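Cellulose 1,4-beta-cellobiosidase (Thermobifida fusca, PDB 4JJJ) probably hydrolyses cellulose to cellobiose, this chain being the glycosyl hydrolase family 48 catalytic part of a longer protein that also has a family 2 carbohydrate-binding module. Local coordinates at residues D226-Q231 against Q418-E423; S322-Q327 against P410-F415. The protein carries 1 engineered substitution. All coordinates share one frame; numbering follows the deposited sequence.

Interaction 1 (D226-Q231 against Q418-E423)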
loop_
_atom_site.group_PDB
_atom_site.type_symbol
_atom_site.label_atom_id
_atom_site.label_comp_id
_atom_site.label_asym_id
_atom_site.label_seq_id
_atom_site.Cartn_x
_atom_site.Cartn_y
_atom_site.Cartn_z
ATOM N N ASP A 226 3.201 -2.668 5.729
ATOM C CA ASP A 226 3.842 -3.423 6.810
ATOM C C ASP A 226 5.369 -3.307 6.668
ATOM O O ASP A 226 6.022 -3.160 7.670
ATOM C CB ASP A 226 3.357 -4.908 6.848
ATOM C CG ASP A 226 2.012 -5.065 7.434
ATOM O OD1 ASP A 226 1.140 -4.216 7.246
ATOM O OD2 ASP A 226 1.730 -6.113 7.991
ATOM N N ALA A 227 5.895 -3.196 5.469
ATOM C CA ALA A 227 7.343 -3.032 5.299
ATOM C C ALA A 227 7.723 -1.657 5.812
ATOM O O ALA A 227 8.778 -1.449 6.418
ATOM C CB ALA A 227 7.755 -3.186 3.820
ATOM N N ARG A 228 6.925 -0.622 5.506
ATOM C CA ARG A 228 7.216 0.720 6.064
ATOM C C ARG A 228 7.247 0.698 7.609
ATOM O O ARG A 228 8.053 1.338 8.198
ATOM C CB ARG A 228 6.139 1.711 5.624
ATOM C CG ARG A 228 6.441 3.140 5.947
ATOM C CD ARG A 228 5.410 4.121 5.454
ATOM N NE ARG A 228 5.261 4.123 3.954
ATOM C CZ ARG A 228 4.205 3.604 3.294
ATOM N NH1 ARG A 228 3.195 3.022 3.898
ATOM N NH2 ARG A 228 4.167 3.729 2.002
ATOM N N ALA A 229 6.340 0.022 8.277
ATOM C CA ALA A 229 6.301 -0.112 9.738
ATOM C C ALA A 229 7.625 -0.729 10.258
ATOM O O ALA A 229 8.215 -0.262 11.214
ATOM C CB ALA A 229 5.146 -0.935 10.125
ATOM N N VAL A 230 8.166 -1.725 9.579
ATOM C CA VAL A 230 9.468 -2.261 9.899
ATOM C C VAL A 230 10.579 -1.260 9.676
ATOM O O VAL A 230 11.393 -1.065 10.546
ATOM C CB VAL A 230 9.778 -3.538 9.052
ATOM C CG1 VAL A 230 11.242 -4.041 9.263
ATOM C CG2 VAL A 230 8.771 -4.662 9.355
ATOM N N GLN A 231 10.594 -0.560 8.568
ATOM C CA GLN A 231 11.524 0.472 8.312
ATOM C C GLN A 231 11.520 1.569 9.400
ATOM O O GLN A 231 12.564 2.016 9.842
ATOM C CB GLN A 231 11.171 1.112 6.941
ATOM C CG GLN A 231 11.931 2.307 6.587
ATOM C CD GLN A 231 11.360 3.042 5.392
ATOM O OE1 GLN A 231 10.307 2.690 4.910
ATOM N NE2 GLN A 231 12.103 4.054 4.876
ATOM N N GLN A 418 7.616 6.393 -7.406
ATOM C CA GLN A 418 9.056 6.615 -7.673
ATOM C C GLN A 418 9.756 7.057 -6.406
ATOM O O GLN A 418 10.769 6.472 -5.993
ATOM C CB GLN A 418 9.340 7.687 -8.691
ATOM C CG GLN A 418 8.850 7.420 -10.114
ATOM C CD GLN A 418 9.521 6.267 -10.723
ATOM O OE1 GLN A 418 10.809 6.198 -10.792
ATOM N NE2 GLN A 418 8.736 5.287 -11.183
ATOM N N VAL A 419 9.174 8.065 -5.715
ATOM C CA VAL A 419 9.776 8.626 -4.480
ATOM C C VAL A 419 9.568 7.737 -3.304
ATOM O O VAL A 419 10.450 7.685 -2.410
ATOM C CB VAL A 419 9.386 10.082 -4.292
ATOM C CG1 VAL A 419 10.051 10.970 -5.332
ATOM C CG2 VAL A 419 7.894 10.317 -4.294
ATOM N N TRP A 420 8.470 7.058 -3.187
ATOM C CA TRP A 420 8.298 6.147 -2.043
ATOM C C TRP A 420 9.393 5.050 -2.068
ATOM O O TRP A 420 10.052 4.749 -1.032
ATOM C CB TRP A 420 6.940 5.578 -1.987
ATOM C CG TRP A 420 5.895 6.438 -1.430
ATOM C CD1 TRP A 420 6.042 7.608 -0.785
ATOM C CD2 TRP A 420 4.496 6.097 -1.324
ATOM N NE1 TRP A 420 4.831 8.052 -0.356
ATOM C CE2 TRP A 420 3.866 7.132 -0.634
ATOM C CE3 TRP A 420 3.752 4.993 -1.748
ATOM C CZ2 TRP A 420 2.522 7.108 -0.326
ATOM C CZ3 TRP A 420 2.384 4.952 -1.446
ATOM C CH2 TRP A 420 1.792 5.991 -0.741
ATOM N N ASN A 421 9.624 4.461 -3.262
ATOM C CA ASN A 421 10.704 3.476 -3.393
ATOM C C ASN A 421 12.074 4.109 -3.249
ATOM O O ASN A 421 12.912 3.680 -2.415
ATOM C CB ASN A 421 10.577 2.747 -4.701
ATOM C CG ASN A 421 11.851 2.060 -5.078
ATOM O OD1 ASN A 421 12.391 1.365 -4.294
ATOM N ND2 ASN A 421 12.161 2.071 -6.383
ATOM N N MET A 422 12.288 5.185 -3.959
ATOM C CA MET A 422 13.599 5.785 -4.046
ATOM C C MET A 422 14.068 6.295 -2.723
ATOM O O MET A 422 15.245 6.207 -2.436
ATOM C CB MET A 422 13.780 6.859 -5.127
ATOM C CG MET A 422 15.209 7.002 -5.642
ATOM S SD MET A 422 16.016 5.509 -6.256
ATOM C CE MET A 422 14.880 4.948 -7.523
ATOM N N GLU A 423 13.149 6.854 -1.937
ATOM C CA GLU A 423 13.551 7.334 -0.556
ATOM C C GLU A 423 14.157 6.185 0.284
ATOM O O GLU A 423 15.139 6.404 0.986
ATOM C CB GLU A 423 12.383 7.909 0.205
ATOM C CG GLU A 423 12.825 8.700 1.431
ATOM C CD GLU A 423 11.684 9.204 2.252
ATOM O OE1 GLU A 423 10.775 9.817 1.651
ATOM O OE2 GLU A 423 11.768 8.999 3.454
HETATM O O HOH W 1 11.689 6.092 3.026
#
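Arg-228 reaches across from its helix and sets one guanidinium nitrogen over a face of the Trp-420 indole. The close part of the contact is this one meeting: NH2 of Arg-228 lies 4.0 Å from CE3 of Trp-420, offset toward the rim of the ring system. Because the guanidinium and ring planes are 65° apart, the group comes edge-on instead of lying flat. CZ of Arg-228 stands 5.1 Å from the centroid of the six-membered ring, almost on its normal, so any cation-pi attraction is long and at most weak. A long side chain suits the gap, since the CA atoms of Arg-228 and Trp-420 are still 9.8 Å apart; the arginine stays extended through its first two torsions and then bends at chi3 (-62°), which turns its head toward the ring. NH1 is held by Ser-54, while the indole NE1 donates to Glu-625, helping to hold the rotation of the ring that lies next to Glu-51, the predicted proton donor, and touches a bound glucose.

One turn further along each helix the packing is looser, and a water fills in. Gln-231 NE2 donates to it at 2.8 Å, and it in turn gives a weak bond to OE2 of Glu-423 (2.9 Å). Both polar ends have further partners: Gln-427 for the amide, Lys-507 in a salt bridge for the carboxylate. In this (α/α)6 fold, helices 223-242 and 416-432 are bridged by helix 50-67, whose Tyr-55 touches both Arg-228 and Trp-420, while helix 499-516 packs against Val-419 and Glu-423.

Interaction 2 (S322-Q327 against P410-F415). With BGC (beta-D-glucopyranose), chain B; BGC (beta-D-glucopyranose), chain C.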
loop_
_atom_site.group_PDB
_atom_site.type_symbol
_atom_site.label_atom_id
_atom_site.label_comp_id
_atom_site.label_asym_id
_atom_site.label_seq_id
_atom_site.Cartn_x
_atom_site.Cartn_y
_atom_site.Cartn_z
ATOM N N SER A 322 4.535 -7.993 -8.482
ATOM C CA SER A 322 5.276 -7.069 -7.604
ATOM C C SER A 322 5.566 -5.802 -8.327
ATOM O O SER A 322 5.842 -5.795 -9.547
ATOM C CB SER A 322 6.570 -7.694 -7.038
ATOM O OG SER A 322 6.338 -8.878 -6.278
ATOM N N HIS A 323 5.417 -4.676 -7.603
ATOM C CA HIS A 323 5.529 -3.343 -8.114
ATOM C C HIS A 323 6.752 -2.670 -7.492
ATOM O O HIS A 323 6.940 -2.717 -6.293
ATOM C CB HIS A 323 4.221 -2.620 -7.753
ATOM C CG HIS A 323 4.010 -1.255 -8.326
ATOM N ND1 HIS A 323 4.879 -0.178 -8.151
ATOM C CD2 HIS A 323 2.990 -0.752 -9.058
ATOM C CE1 HIS A 323 4.376 0.906 -8.683
ATOM N NE2 HIS A 323 3.222 0.571 -9.272
ATOM N N GLN A 324 7.527 -1.957 -8.287
ATOM C CA GLN A 324 8.718 -1.281 -7.799
ATOM C C GLN A 324 8.432 -0.374 -6.599
ATOM O O GLN A 324 9.227 -0.186 -5.667
ATOM C CB GLN A 324 9.370 -0.417 -8.900
ATOM C CG GLN A 324 8.527 0.707 -9.507
ATOM C CD GLN A 324 8.663 2.034 -8.828
ATOM O OE1 GLN A 324 9.625 2.267 -8.088
ATOM N NE2 GLN A 324 7.692 2.938 -9.041
ATOM N N GLY A 325 7.296 0.267 -6.623
ATOM C CA GLY A 325 6.912 1.256 -5.593
ATOM C C GLY A 325 6.715 0.677 -4.240
ATOM O O GLY A 325 6.697 1.485 -3.234
ATOM N N TYR A 326 6.529 -0.629 -4.135
ATOM C CA TYR A 326 6.359 -1.342 -2.859
ATOM C C TYR A 326 7.669 -1.768 -2.239
ATOM O O TYR A 326 7.748 -2.095 -1.086
ATOM C CB TYR A 326 5.453 -2.584 -2.974
ATOM C CG TYR A 326 3.976 -2.269 -3.072
ATOM C CD1 TYR A 326 3.471 -1.166 -3.707
ATOM C CD2 TYR A 326 3.102 -3.245 -2.601
ATOM C CE1 TYR A 326 2.112 -0.966 -3.784
ATOM C CE2 TYR A 326 1.724 -3.050 -2.630
ATOM C CZ TYR A 326 1.245 -1.941 -3.206
ATOM O OH TYR A 326 -0.117 -1.734 -3.208
ATOM N N GLN A 327 8.729 -1.883 -3.064
ATOM C CA GLN A 327 9.912 -2.521 -2.519
ATOM C C GLN A 327 10.542 -1.678 -1.431
ATOM O O GLN A 327 10.439 -0.448 -1.480
ATOM C CB GLN A 327 10.950 -2.849 -3.607
ATOM C CG GLN A 327 10.365 -3.571 -4.851
ATOM C CD GLN A 327 9.538 -4.806 -4.441
ATOM O OE1 GLN A 327 8.297 -4.834 -4.775
ATOM N NE2 GLN A 327 10.030 -5.641 -3.694
ATOM N N PRO A 410 -3.461 2.460 -14.788
ATOM C CA PRO A 410 -2.174 1.741 -14.755
ATOM C C PRO A 410 -1.390 2.101 -13.506
ATOM O O PRO A 410 -1.168 3.264 -13.249
ATOM C CB PRO A 410 -1.509 2.196 -16.022
ATOM C CG PRO A 410 -2.665 2.584 -16.954
ATOM C CD PRO A 410 -3.619 3.258 -16.025
ATOM N N SER A 411 -1.001 1.066 -12.744
ATOM C CA SER A 411 -0.524 1.196 -11.391
ATOM C C SER A 411 0.790 1.956 -11.254
ATOM O O SER A 411 1.117 2.447 -10.154
ATOM C CB SER A 411 -0.325 -0.121 -10.700
ATOM O OG SER A 411 0.703 -0.847 -11.386
ATOM N N ASN A 412 1.623 2.043 -12.295
ATOM C CA ASN A 412 2.893 2.729 -12.206
ATOM C C ASN A 412 2.952 4.093 -12.914
ATOM O O ASN A 412 4.021 4.699 -13.090
ATOM C CB ASN A 412 4.095 1.848 -12.674
ATOM C CG ASN A 412 5.396 2.304 -12.126
ATOM O OD1 ASN A 412 5.520 2.704 -10.944
ATOM N ND2 ASN A 412 6.450 2.223 -13.004
ATOM N N ASN A 413 1.803 4.656 -13.265
ATOM C CA ASN A 413 1.780 5.992 -13.863
ATOM C C ASN A 413 1.962 7.104 -12.788
ATOM O O ASN A 413 2.285 8.231 -13.084
ATOM C CB ASN A 413 0.501 6.141 -14.612
ATOM C CG ASN A 413 0.499 5.375 -15.937
ATOM O OD1 ASN A 413 1.371 4.554 -16.226
ATOM N ND2 ASN A 413 -0.536 5.631 -16.745
ATOM N N TRP A 414 1.660 6.803 -11.516
ATOM C CA TRP A 414 1.847 7.851 -10.427
ATOM C C TRP A 414 3.254 7.986 -10.019
ATOM O O TRP A 414 3.882 6.994 -9.584
ATOM C CB TRP A 414 1.026 7.370 -9.253
ATOM C CG TRP A 414 1.035 8.378 -8.128
ATOM C CD1 TRP A 414 0.793 9.738 -8.232
ATOM C CD2 TRP A 414 1.195 8.091 -6.728
ATOM N NE1 TRP A 414 0.884 10.319 -6.998
ATOM C CE2 TRP A 414 1.121 9.337 -6.052
ATOM C CE3 TRP A 414 1.510 6.947 -6.013
ATOM C CZ2 TRP A 414 1.255 9.401 -4.672
ATOM C CZ3 TRP A 414 1.637 7.016 -4.678
ATOM C CH2 TRP A 414 1.524 8.244 -4.002
ATOM N N PHE A 415 3.797 9.197 -10.167
ATOM C CA PHE A 415 5.152 9.506 -9.725
ATOM C C PHE A 415 5.395 9.267 -8.246
ATOM O O PHE A 415 6.558 9.045 -7.902
ATOM C CB PHE A 415 5.559 10.908 -10.119
ATOM C CG PHE A 415 6.934 11.308 -9.738
ATOM C CD1 PHE A 415 8.061 10.961 -10.505
ATOM C CD2 PHE A 415 7.134 12.041 -8.609
ATOM C CE1 PHE A 415 9.338 11.359 -10.176
ATOM C CE2 PHE A 415 8.402 12.436 -8.237
ATOM C CZ PHE A 415 9.512 12.115 -9.045
HETATM C C2 BGC B . -2.639 10.154 -7.278
HETATM C C3 BGC B . -3.148 9.172 -6.229
HETATM C C4 BGC B . -2.724 9.619 -4.815
HETATM C C5 BGC B . -2.950 11.110 -4.500
HETATM C C6 BGC B . -2.221 11.583 -3.240
HETATM C C1 BGC B . -2.959 11.578 -6.892
HETATM O O1 BGC B . -2.362 12.433 -7.922
HETATM O O2 BGC B . -3.306 9.741 -8.518
HETATM O O3 BGC B . -2.664 7.850 -6.490
HETATM O O4 BGC B . -3.398 8.876 -3.796
HETATM O O5 BGC B . -2.463 11.915 -5.574
HETATM O O6 BGC B . -0.822 11.527 -3.361
HETATM C C2 BGC C . -3.304 7.507 -1.876
HETATM C C3 BGC C . -2.522 6.432 -1.125
HETATM C C4 BGC C . -2.105 5.290 -2.097
HETATM C C5 BGC C . -1.472 5.835 -3.401
HETATM C C6 BGC C . -1.249 4.716 -4.392
HETATM C C1 BGC C . -2.562 7.989 -3.109
HETATM O O2 BGC C . -3.507 8.631 -1.029
HETATM O O3 BGC C . -3.364 5.958 -0.046
HETATM O O4 BGC C . -1.189 4.419 -1.402
HETATM O O5 BGC C . -2.349 6.832 -3.940
HETATM O O6 BGC C . -2.461 4.049 -4.686
#
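His-323 drives its imidazole into the turn made by Ser-411 and Asn-412, with CG placed opposite the backbone N (chi1 -172°) so that the ring extends from CB toward that loop. Along one flank, CD2 passes 3.3 Å from OG of Ser-411, a hydroxyl hydrogen-bonded to the Pro-404 carbonyl. On the other, ND1 accepts the backbone N-H of Gly-325 at 2.9 Å, in the plane of the ring; having no side chain, Gly-325 can tuck in close beside it. Next to ND1, CE1 sits 3.1 Å from OD1 of Asn-412. At the tip, NE2 donates to the Ser-411 carbonyl O (3.0 Å, 159° at the hydrogen), arriving from above the carbonyl plane and not along a lone pair. Imidazole suits the place because one ring nitrogen accepts while the other donates, which fixes its rotation. The ring thereby joins the end of edge strand 321-323 to a type I beta turn, Pro-410 to Asn-413, in the loop leading into helix 416-432. A second bond runs alongside: NE2 of Gln-324 gives a straight hydrogen bond to OD1 of Asn-412 (2.9 Å), and ND2 of Asn-412 donates to the Ile-373 carbonyl. Just past the turn, Trp-414 offers one indole face to two bound glucose residues, C2 of the chain B sugar lying 3.5 Å from NE1 and C5 of the chain C sugar 3.6 Å from CZ3.

From the N terminus, helix 223-242 contributes residues 226-231, the first half of interaction 1. The chain then runs to strand 321-323 and on through 322-327, which pair with 410-415 to close the 82-residue loop of interaction 2. Only a few residues later, 418-423 on helix 416-432 returns to the first helix and closes the 186-residue loop of interaction 1, so interaction 2 is nested inside it. The two meet where Gln-324 OE1 lies 3.1 Å from Asn-421 ND2, a weak hydrogen bond, and where Trp-414 and Trp-420 pack edge-to-face. Together they tie two helices, an edge strand and a loop around the glycan pocket.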